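Local coordinates for decapping and exoribonuclease protein 1 (Kluyveromyces lactis, PDB 4GPS) that removes NAD and methylguanosine caps from the 5' ends of RNAs and also degrades RNA in the 5'-to-3' direction, with the aid of a divalent metal cation, at residues F178-L181 and R182-I186; M202-Q205 and P206-I210; G267-N270 and D271-L275; V402-D405 and T406-L410. All coordinates share one frame; numbering follows the deposited sequence.

Contact 1 (F178-L181 and R182-I186); sequences FVSL and RHHII
Arg-182 takes over the chain directly from Leu-181, and here strand 176-181 gives way to helix 182-190: the two short axes make an angle of 106°, so the turn is close to a right angle. The side chain of Arg-182 turns away from the strand. Its CG lies anti to the backbone N (chi1 -177°) and the chain bends near its far end, where NH1 forms a salt bridge with Glu-293 and NE hydrogen-bonds to a bound citric acid molecule, probably from the crystallisation liquor. His-183 follows on the exposed side, and its ND1 is hydrogen-bonded to the citric acid. His-184 turns back to the strand. Its backbone N donates to Leu-181 O over 3.2 Å in a bent bond, and the hydroxyl of Ser-180 donates to that same oxygen over 2.8 Å from the opposite face of the carbonyl, so one oxygen is gripped from both faces. Ser-180 OG also lies 3.6 Å from His-184 CB. Ile-185 completes the packing: its CD1 reaches to 3.9 Å from both CB and OG of Ser-180, and Ile-212 of the adjoining strand lies beside it. The whole is a strand-to-helix junction with a carbonyl oxygen that accepts two hydrogen bonds at the corner, in a RAI1-like PD-(D/E)XK nuclease where Arg-182 borders the metal site.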
loop_
_atom_site.group_PDB
_atom_site.type_symbol
_atom_site.label_atom_id
_atom_site.label_comp_id
_atom_site.label_asym_id
_atom_site.label_seq_id
_atom_site.Cartn_x
_atom_site.Cartn_y
_atom_site.Cartn_z
ATOM N N PHE A 178 0.164 7.575 13.610
ATOM C CA PHE A 178 -0.925 7.783 12.633
ATOM C C PHE A 178 -1.492 6.384 12.446
ATOM O O PHE A 178 -0.722 5.421 12.274
ATOM C CB PHE A 178 -0.443 8.293 11.270
ATOM C CG PHE A 178 -0.015 9.731 11.270
ATOM C CD1 PHE A 178 1.235 10.102 11.782
ATOM C CD2 PHE A 178 -0.836 10.710 10.728
ATOM C CE1 PHE A 178 1.666 11.418 11.751
ATOM C CE2 PHE A 178 -0.414 12.029 10.692
ATOM C CZ PHE A 178 0.844 12.390 11.203
ATOM N N VAL A 179 -2.819 6.278 12.505
ATOM C CA VAL A 179 -3.560 5.013 12.376
ATOM C C VAL A 179 -4.292 5.027 11.033
ATOM O O VAL A 179 -5.094 5.905 10.781
ATOM C CB VAL A 179 -4.576 4.909 13.531
ATOM C CG1 VAL A 179 -5.308 3.563 13.512
ATOM C CG2 VAL A 179 -3.829 5.116 14.854
ATOM N N SER A 180 -4.062 4.045 10.173
ATOM C CA SER A 180 -4.690 4.134 8.867
ATOM C C SER A 180 -4.702 2.856 8.025
ATOM O O SER A 180 -3.934 1.936 8.288
ATOM C CB SER A 180 -3.944 5.250 8.104
ATOM O OG SER A 180 -4.321 5.332 6.750
ATOM N N LEU A 181 -5.586 2.788 7.021
ATOM C CA LEU A 181 -5.551 1.657 6.098
ATOM C C LEU A 181 -4.318 1.963 5.221
ATOM O O LEU A 181 -3.992 3.140 4.985
ATOM C CB LEU A 181 -6.783 1.631 5.221
ATOM C CG LEU A 181 -8.064 1.535 6.033
ATOM C CD1 LEU A 181 -9.266 1.836 5.122
ATOM C CD2 LEU A 181 -8.130 0.150 6.700
ATOM N N ARG A 182 -3.625 0.926 4.756
ATOM C CA ARG A 182 -2.442 1.116 3.933
ATOM C C ARG A 182 -2.681 1.997 2.690
ATOM O O ARG A 182 -1.836 2.808 2.322
ATOM C CB ARG A 182 -1.891 -0.233 3.491
ATOM C CG ARG A 182 -0.623 -0.096 2.685
ATOM C CD ARG A 182 0.019 -1.434 2.446
ATOM N NE ARG A 182 -0.918 -2.261 1.728
ATOM C CZ ARG A 182 -0.617 -3.455 1.261
ATOM N NH1 ARG A 182 0.604 -3.941 1.436
ATOM N NH2 ARG A 182 -1.540 -4.168 0.641
ATOM N N HIS A 183 -3.832 1.828 2.052
ATOM C CA HIS A 183 -4.194 2.591 0.863
ATOM C C HIS A 183 -3.950 4.097 1.024
ATOM O O HIS A 183 -3.445 4.742 0.112
ATOM C CB HIS A 183 -5.678 2.349 0.513
ATOM C CG HIS A 183 -6.014 2.669 -0.903
ATOM N ND1 HIS A 183 -5.832 1.768 -1.934
ATOM C CD2 HIS A 183 -6.437 3.821 -1.484
ATOM C CE1 HIS A 183 -6.122 2.351 -3.088
ATOM N NE2 HIS A 183 -6.491 3.597 -2.844
ATOM N N HIS A 184 -4.311 4.669 2.170
ATOM C CA HIS A 184 -4.123 6.109 2.355
ATOM C C HIS A 184 -2.693 6.514 2.604
ATOM O O HIS A 184 -2.331 7.649 2.300
ATOM C CB HIS A 184 -4.994 6.656 3.477
ATOM C CG HIS A 184 -6.443 6.375 3.289
ATOM N ND1 HIS A 184 -7.076 6.539 2.074
ATOM C CD2 HIS A 184 -7.371 5.871 4.136
ATOM C CE1 HIS A 184 -8.331 6.140 2.179
ATOM N NE2 HIS A 184 -8.534 5.729 3.418
ATOM N N ILE A 185 -1.882 5.614 3.169
ATOM C CA ILE A 185 -0.498 5.966 3.386
ATOM C C ILE A 185 0.107 5.955 1.976
ATOM O O ILE A 185 0.803 6.878 1.575
ATOM C CB ILE A 185 0.230 4.970 4.343
ATOM C CG1 ILE A 185 -0.459 4.932 5.727
ATOM C CG2 ILE A 185 1.645 5.430 4.544
ATOM C CD1 ILE A 185 -0.587 6.318 6.353
ATOM N N ILE A 186 -0.188 4.934 1.198
ATOM C CA ILE A 186 0.324 4.926 -0.146
ATOM C C ILE A 186 -0.109 6.229 -0.888
ATOM O O ILE A 186 0.730 6.887 -1.522
ATOM C CB ILE A 186 -0.157 3.667 -0.921
ATOM C CG1 ILE A 186 0.482 2.428 -0.316
ATOM C CG2 ILE A 186 0.234 3.748 -2.410
ATOM C CD1 ILE A 186 -0.306 1.165 -0.591
#

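Contact 2 (M202-Q205 and P206-I210); sequences MTVQ and PDKNI
Gln-205 and Lys-208 close a type I turn, Lys-208 N donating to Gln-205 O over 2.8 Å, while Gln-205 N returns a bond of 3.0 Å to Asn-209 O, nearly in line with that carbonyl. With Lys-208 at a positive phi of 80°, this is a hairpin turn of the type I plus G1 bulge kind, joining strands 198-204 and 210-213. Below it Val-204 and Ile-210 form a non-hydrogen-bonded antiparallel pair, and Met-202 bends its CE to within 3.7 Å of Ile-210 CG2, next to helix 370-393. At the turn the side chains of Gln-205 and Asp-207 run alongside in the same direction; Gln-205 CB approaches Asp-207 OD1, and Gln-205 CG lies 3.4 Å from Asn-209 O. With a glycine in place of Gln-205, Asp-207 OD1 and Asn-209 O lose the CB and CG packed on them, and the turn would probably move more freely. Asp-207 is tied twice, by Tyr-164 at OD2 and by an Asx turn in which Asn-209 N donates to OD1 over 3.1 Å. On the solvent side Lys-208 NZ donates to Pro-206 O at 3.2 Å and to a water that in turn makes a weak 3.3 Å bond to Gln-205 O.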
loop_
_atom_site.group_PDB
_atom_site.type_symbol
_atom_site.label_atom_id
_atom_site.label_comp_id
_atom_site.label_asym_id
_atom_site.label_seq_id
_atom_site.Cartn_x
_atom_site.Cartn_y
_atom_site.Cartn_z
ATOM N N MET A 202 -8.400 13.563 8.590
ATOM C CA MET A 202 -7.451 13.152 9.600
ATOM C C MET A 202 -7.972 13.680 10.898
ATOM O O MET A 202 -8.167 14.892 11.058
ATOM C CB MET A 202 -6.058 13.695 9.272
ATOM C CG MET A 202 -5.511 13.044 8.014
ATOM S SD MET A 202 -3.794 13.343 7.557
ATOM C CE MET A 202 -3.069 13.156 9.036
ATOM N N THR A 203 -8.237 12.745 11.808
ATOM C CA THR A 203 -8.790 13.062 13.105
ATOM C C THR A 203 -7.779 12.982 14.239
ATOM O O THR A 203 -7.168 11.938 14.453
ATOM C CB THR A 203 -9.984 12.104 13.455
ATOM O OG1 THR A 203 -11.031 12.252 12.480
ATOM C CG2 THR A 203 -10.534 12.427 14.849
ATOM N N VAL A 204 -7.604 14.083 14.968
ATOM C CA VAL A 204 -6.704 14.079 16.115
ATOM C C VAL A 204 -7.548 13.572 17.269
ATOM O O VAL A 204 -8.413 14.298 17.781
ATOM C CB VAL A 204 -6.197 15.491 16.480
ATOM C CG1 VAL A 204 -5.419 15.440 17.793
ATOM C CG2 VAL A 204 -5.316 16.037 15.368
ATOM N N GLN A 205 -7.304 12.328 17.676
ATOM C CA GLN A 205 -8.080 11.739 18.765
ATOM C C GLN A 205 -7.693 12.353 20.117
ATOM O O GLN A 205 -6.661 13.004 20.253
ATOM C CB GLN A 205 -7.874 10.217 18.803
ATOM C CG GLN A 205 -7.947 9.559 17.430
ATOM C CD GLN A 205 -7.700 8.055 17.474
ATOM O OE1 GLN A 205 -6.858 7.566 18.254
ATOM N NE2 GLN A 205 -8.427 7.309 16.625
ATOM N N PRO A 206 -8.531 12.152 21.139
ATOM C CA PRO A 206 -8.192 12.718 22.450
ATOM C C PRO A 206 -6.885 12.198 23.023
ATOM O O PRO A 206 -6.272 12.876 23.855
ATOM C CB PRO A 206 -9.409 12.387 23.316
ATOM C CG PRO A 206 -10.147 11.314 22.546
ATOM C CD PRO A 206 -9.924 11.674 21.098
ATOM N N ASP A 207 -6.438 11.016 22.588
ATOM C CA ASP A 207 -5.163 10.508 23.082
ATOM C C ASP A 207 -3.978 11.085 22.270
ATOM O O ASP A 207 -2.808 10.758 22.487
ATOM C CB ASP A 207 -5.144 8.970 23.101
ATOM C CG ASP A 207 -5.247 8.320 21.710
ATOM O OD1 ASP A 207 -5.352 8.994 20.644
ATOM O OD2 ASP A 207 -5.220 7.074 21.718
ATOM N N LYS A 208 -4.311 11.951 21.320
ATOM C CA LYS A 208 -3.325 12.640 20.495
ATOM C C LYS A 208 -2.743 11.853 19.327
ATOM O O LYS A 208 -1.881 12.357 18.598
ATOM C CB LYS A 208 -2.229 13.221 21.394
ATOM C CG LYS A 208 -2.776 14.314 22.335
ATOM C CD LYS A 208 -3.368 15.474 21.523
ATOM C CE LYS A 208 -4.228 16.400 22.369
ATOM N NZ LYS A 208 -5.534 15.740 22.740
ATOM N N ASN A 209 -3.199 10.618 19.152
ATOM C CA ASN A 209 -2.762 9.845 18.004
ATOM C C ASN A 209 -3.718 10.304 16.885
ATOM O O ASN A 209 -4.769 10.862 17.166
ATOM C CB ASN A 209 -2.857 8.349 18.310
ATOM C CG ASN A 209 -1.722 7.893 19.183
ATOM O OD1 ASN A 209 -1.872 7.030 20.068
ATOM N ND2 ASN A 209 -0.556 8.482 18.942
ATOM N N ILE A 210 -3.342 10.097 15.633
ATOM C CA ILE A 210 -4.146 10.550 14.503
ATOM C C ILE A 210 -4.720 9.435 13.625
ATOM O O ILE A 210 -4.003 8.556 13.139
ATOM C CB ILE A 210 -3.305 11.501 13.620
ATOM C CG1 ILE A 210 -2.846 12.704 14.451
ATOM C CG2 ILE A 210 -4.118 11.968 12.423
ATOM C CD1 ILE A 210 -1.741 13.523 13.840
HETATM O O HOH W 1 -7.415 16.246 20.471
#

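Contact 3 (G267-N270 and D271-L275); sequences GSLN and DEIDL
Leu-269 and Ile-273 lie side by side and point the same way, Leu-269 CG resting 3.7 Å from Ile-273 CG2. The leucine holds torsions away from the staggered positions (chi1 146°), and its exact rotation is probably less certain than its place, which is against Phe-377 and Phe-381 of helix 370-393. Ile-273 is more regular: CG1 stands anti to the carbonyl carbon (chi1 -62°), which turns CG2 to the leucine and sends the CG1 branch alongside Asn-270. The CB atoms of Asn-270 and Ile-273 are 3.6 Å apart, and these two side chains also run together. Leu-275 adds to the apolar face, its CG 4.4 Å from Leu-269 CD2. On the opposite face from Leu-275, Ser-268 and Asp-274 form a non-hydrogen-bonded pair: Asp-274 OD1 comes to 3.4 Å from Ser-268 CA, and the serine hydroxyl and this carboxylate oxygen both take Lys-175 as partner, the aspartate in a salt bridge. Glu-272 leaves the hairpin to pair with Lys-385 on helix 370-393. In the backbone, Gly-267 and Leu-275 exchange two bonds, while Ile-273 O accepts from both Leu-269 N at 2.9 Å and Asn-270 N at 3.0 Å, the latter on a lone pair in the carbonyl plane. Two successive N-H groups on one oxygen, with Leu-269 in a near-helical backbone conformation, are the signature of a classic beta bulge, placed here at the tip of the hairpin that joins strands 259-268 and 273-285.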
loop_
_atom_site.group_PDB
_atom_site.type_symbol
_atom_site.label_atom_id
_atom_site.label_comp_id
_atom_site.label_asym_id
_atom_site.label_seq_id
_atom_site.Cartn_x
_atom_site.Cartn_y
_atom_site.Cartn_z
ATOM N N GLY A 267 5.167 0.365 12.755
ATOM C CA GLY A 267 6.498 0.722 12.348
ATOM C C GLY A 267 6.814 2.136 12.727
ATOM O O GLY A 267 5.926 2.951 12.970
ATOM N N SER A 268 8.104 2.428 12.757
ATOM C CA SER A 268 8.570 3.744 13.146
ATOM C C SER A 268 8.970 4.506 11.898
ATOM O O SER A 268 9.625 3.966 10.999
ATOM C CB SER A 268 9.762 3.598 14.097
ATOM O OG SER A 268 10.137 4.846 14.613
ATOM N N LEU A 269 8.551 5.758 11.838
ATOM C CA LEU A 269 8.864 6.597 10.711
ATOM C C LEU A 269 9.860 7.672 11.153
ATOM O O LEU A 269 10.779 8.042 10.401
ATOM C CB LEU A 269 7.548 7.194 10.188
ATOM C CG LEU A 269 7.202 8.544 9.552
ATOM C CD1 LEU A 269 8.377 9.371 9.140
ATOM C CD2 LEU A 269 6.338 8.254 8.365
ATOM N N ASN A 270 9.686 8.105 12.401
ATOM C CA ASN A 270 10.460 9.171 13.042
ATOM C C ASN A 270 10.772 8.923 14.479
ATOM O O ASN A 270 10.283 7.998 15.091
ATOM C CB ASN A 270 9.639 10.465 13.106
ATOM C CG ASN A 270 10.007 11.383 12.065
ATOM O OD1 ASN A 270 10.836 11.045 11.224
ATOM N ND2 ASN A 270 9.417 12.559 12.070
ATOM N N ASP A 271 11.520 9.859 15.030
ATOM C CA ASP A 271 11.812 9.825 16.432
ATOM C C ASP A 271 10.559 10.384 17.104
ATOM O O ASP A 271 10.426 10.326 18.315
ATOM C CB ASP A 271 13.025 10.695 16.726
ATOM C CG ASP A 271 14.321 9.910 16.666
ATOM O OD1 ASP A 271 15.397 10.550 16.623
ATOM O OD2 ASP A 271 14.265 8.653 16.677
ATOM N N GLU A 272 9.632 10.916 16.305
ATOM C CA GLU A 272 8.404 11.481 16.869
ATOM C C GLU A 272 7.129 10.812 16.332
ATOM O O GLU A 272 6.039 10.980 16.895
ATOM C CB GLU A 272 8.329 12.977 16.550
ATOM C CG GLU A 272 9.417 13.844 17.163
ATOM C CD GLU A 272 9.447 15.243 16.565
ATOM O OE1 GLU A 272 8.370 15.804 16.260
ATOM O OE2 GLU A 272 10.556 15.799 16.402
ATOM N N ILE A 273 7.285 10.017 15.277
ATOM C CA ILE A 273 6.152 9.418 14.595
ATOM C C ILE A 273 6.177 7.897 14.337
ATOM O O ILE A 273 7.165 7.386 13.843
ATOM C CB ILE A 273 6.006 10.131 13.212
ATOM C CG1 ILE A 273 5.709 11.610 13.421
ATOM C CG2 ILE A 273 4.955 9.434 12.341
ATOM C CD1 ILE A 273 5.881 12.429 12.113
ATOM N N ASP A 274 5.084 7.196 14.665
ATOM C CA ASP A 274 4.946 5.762 14.386
ATOM C C ASP A 274 3.721 5.642 13.491
ATOM O O ASP A 274 2.904 6.553 13.446
ATOM C CB ASP A 274 4.661 4.900 15.642
ATOM C CG ASP A 274 5.887 4.644 16.482
ATOM O OD1 ASP A 274 7.004 4.750 15.947
ATOM O OD2 ASP A 274 5.726 4.333 17.684
ATOM N N LEU A 275 3.590 4.501 12.814
ATOM C CA LEU A 275 2.448 4.224 11.967
ATOM C C LEU A 275 1.828 2.877 12.360
ATOM O O LEU A 275 2.550 1.903 12.575
ATOM C CB LEU A 275 2.870 4.132 10.502
ATOM C CG LEU A 275 3.291 5.346 9.695
ATOM C CD1 LEU A 275 3.046 5.001 8.209
ATOM C CD2 LEU A 275 2.509 6.586 10.110
#

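Contact 4 (V402-D405 and T406-L410); sequences VQID and TNLTL
Leu-410 CD1 sits at the buried end of the contact, 3.9 Å from Val-402 CG1 and 4.1 Å from Ile-404 CG1. The Leu-410 side chain gets there because CG is anti to the backbone N (chi1 164°), which carries CD1 back over the first strand, and the same CD1 lies 3.6 Å from Gln-403 O. Leu-384 of helix 370-393 covers Val-402 and Leu-410 alike, and Ile-380 meets Ile-404. Nearer the turn Ile-404 CG2 rests 3.9 Å from Leu-408 CA, while the Leu-408 side chain heads off to Phe-67 and Tyr-366. Backbone contacts are close here too, with Ile-404 CA and Thr-409 O 3.3 Å apart in a CA-H...O contact. The motif is a beta hairpin closed by a type I turn with a G1 bulge at Leu-408, whose phi is positive at 65°. Asp-405 N donates to Thr-409 O over 2.9 Å in a nearly straight bond, but the turn bond from Leu-408 N to Asp-405 O is weak. The open side is looser: Thr-406 and Asn-407 are exposed, and Asp-405 CB approaches Asn-407 CB no nearer than 4.0 Å. The Asp-405 carboxylate lies alongside Thr-409 and points the same way, although the modelled spacing is too tight to be trusted. With an alanine in place of Asp-405 the backbone bonds could stay, but a gap would probably open beside Thr-409 on the solvent side of the turn.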
loop_
_atom_site.group_PDB
_atom_site.type_symbol
_atom_site.label_atom_id
_atom_site.label_comp_id
_atom_site.label_asym_id
_atom_site.label_seq_id
_atom_site.Cartn_x
_atom_site.Cartn_y
_atom_site.Cartn_z
ATOM N N VAL A 402 -7.843 17.203 4.885
ATOM C CA VAL A 402 -6.464 17.375 4.488
ATOM C C VAL A 402 -6.362 17.268 2.990
ATOM O O VAL A 402 -6.831 16.277 2.384
ATOM C CB VAL A 402 -5.544 16.325 5.161
ATOM C CG1 VAL A 402 -4.156 16.448 4.611
ATOM C CG2 VAL A 402 -5.513 16.538 6.668
ATOM N N GLN A 403 -5.766 18.297 2.379
ATOM C CA GLN A 403 -5.621 18.300 0.928
ATOM C C GLN A 403 -4.258 18.683 0.452
ATOM O O GLN A 403 -3.559 19.510 1.066
ATOM C CB GLN A 403 -6.656 19.216 0.285
ATOM C CG GLN A 403 -8.034 18.674 0.486
ATOM C CD GLN A 403 -9.094 19.692 0.228
ATOM O OE1 GLN A 403 -9.255 20.152 -0.900
ATOM N NE2 GLN A 403 -9.829 20.060 1.275
ATOM N N ILE A 404 -3.893 18.078 -0.667
ATOM C CA ILE A 404 -2.612 18.330 -1.260
ATOM C C ILE A 404 -2.747 18.521 -2.772
ATOM O O ILE A 404 -3.139 17.593 -3.476
ATOM C CB ILE A 404 -1.638 17.179 -0.930
ATOM C CG1 ILE A 404 -1.489 17.055 0.587
ATOM C CG2 ILE A 404 -0.252 17.459 -1.552
ATOM C CD1 ILE A 404 -0.358 16.052 1.033
ATOM N N ASP A 405 -2.454 19.744 -3.236
ATOM C CA ASP A 405 -2.478 20.157 -4.657
ATOM C C ASP A 405 -1.607 19.250 -5.477
ATOM O O ASP A 405 -0.805 18.496 -4.937
ATOM C CB ASP A 405 -1.781 21.517 -4.864
ATOM C CG ASP A 405 -2.663 22.652 -4.629
ATOM O OD1 ASP A 405 -3.866 22.508 -4.928
ATOM O OD2 ASP A 405 -2.154 23.689 -4.157
ATOM N N THR A 406 -1.704 19.413 -6.788
ATOM C CA THR A 406 -0.812 18.696 -7.652
ATOM C C THR A 406 0.509 19.469 -7.559
ATOM O O THR A 406 1.518 18.999 -8.061
ATOM C CB THR A 406 -1.286 18.657 -9.110
ATOM O OG1 THR A 406 -1.698 19.969 -9.516
ATOM C CG2 THR A 406 -2.439 17.664 -9.264
ATOM N N ASN A 407 0.492 20.640 -6.914
ATOM C CA ASN A 407 1.709 21.464 -6.717
ATOM C C ASN A 407 2.299 21.202 -5.352
ATOM O O ASN A 407 3.162 21.949 -4.899
ATOM C CB ASN A 407 1.425 22.977 -6.738
ATOM C CG ASN A 407 0.836 23.455 -8.043
ATOM O OD1 ASN A 407 1.432 23.277 -9.114
ATOM N ND2 ASN A 407 -0.345 24.079 -7.965
ATOM N N LEU A 408 1.799 20.175 -4.678
ATOM C CA LEU A 408 2.241 19.829 -3.339
ATOM C C LEU A 408 1.914 20.906 -2.314
ATOM O O LEU A 408 2.611 21.050 -1.311
ATOM C CB LEU A 408 3.731 19.504 -3.319
ATOM C CG LEU A 408 4.090 18.462 -4.385
ATOM C CD1 LEU A 408 5.537 18.012 -4.190
ATOM C CD2 LEU A 408 3.141 17.273 -4.293
ATOM N N THR A 409 0.866 21.683 -2.559
ATOM C CA THR A 409 0.470 22.659 -1.553
ATOM C C THR A 409 -0.511 21.962 -0.596
ATOM O O THR A 409 -1.558 21.447 -1.017
ATOM C CB THR A 409 -0.214 23.882 -2.163
ATOM O OG1 THR A 409 0.775 24.703 -2.794
ATOM C CG2 THR A 409 -0.927 24.696 -1.076
ATOM N N LEU A 410 -0.159 21.944 0.685
ATOM C CA LEU A 410 -0.964 21.311 1.715
ATOM C C LEU A 410 -2.029 22.254 2.276
ATOM O O LEU A 410 -1.719 23.376 2.636
ATOM C CB LEU A 410 -0.038 20.844 2.867
ATOM C CG LEU A 410 -0.713 20.498 4.202
ATOM C CD1 LEU A 410 -1.561 19.252 3.994
ATOM C CD2 LEU A 410 0.318 20.294 5.311
#

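Phe-178 of contact 1 is the meeting point of three of the four contacts. Its CE2 lies 3.3 Å from Met-202 CE of contact 2, and its N is 2.9 Å from Asp-274 O of contact 3, probably hydrogen-bonded; Val-179 N likewise probably donates to Ile-210 O of contact 2. Strand 176-181 thus runs between the strands of contacts 2 and 3, whose nearest atoms stay about 7 Å apart. Contact 4 joins the set through contact 2, with Met-202 SD 3.7 Å from Val-402 CG2, and remains about 12 Å from contact 3 between nearest atoms. Contact 1 alone reaches the metal site and the probable substrate site, through Arg-182; contacts 2, 3 and 4 are hairpin turns away from both.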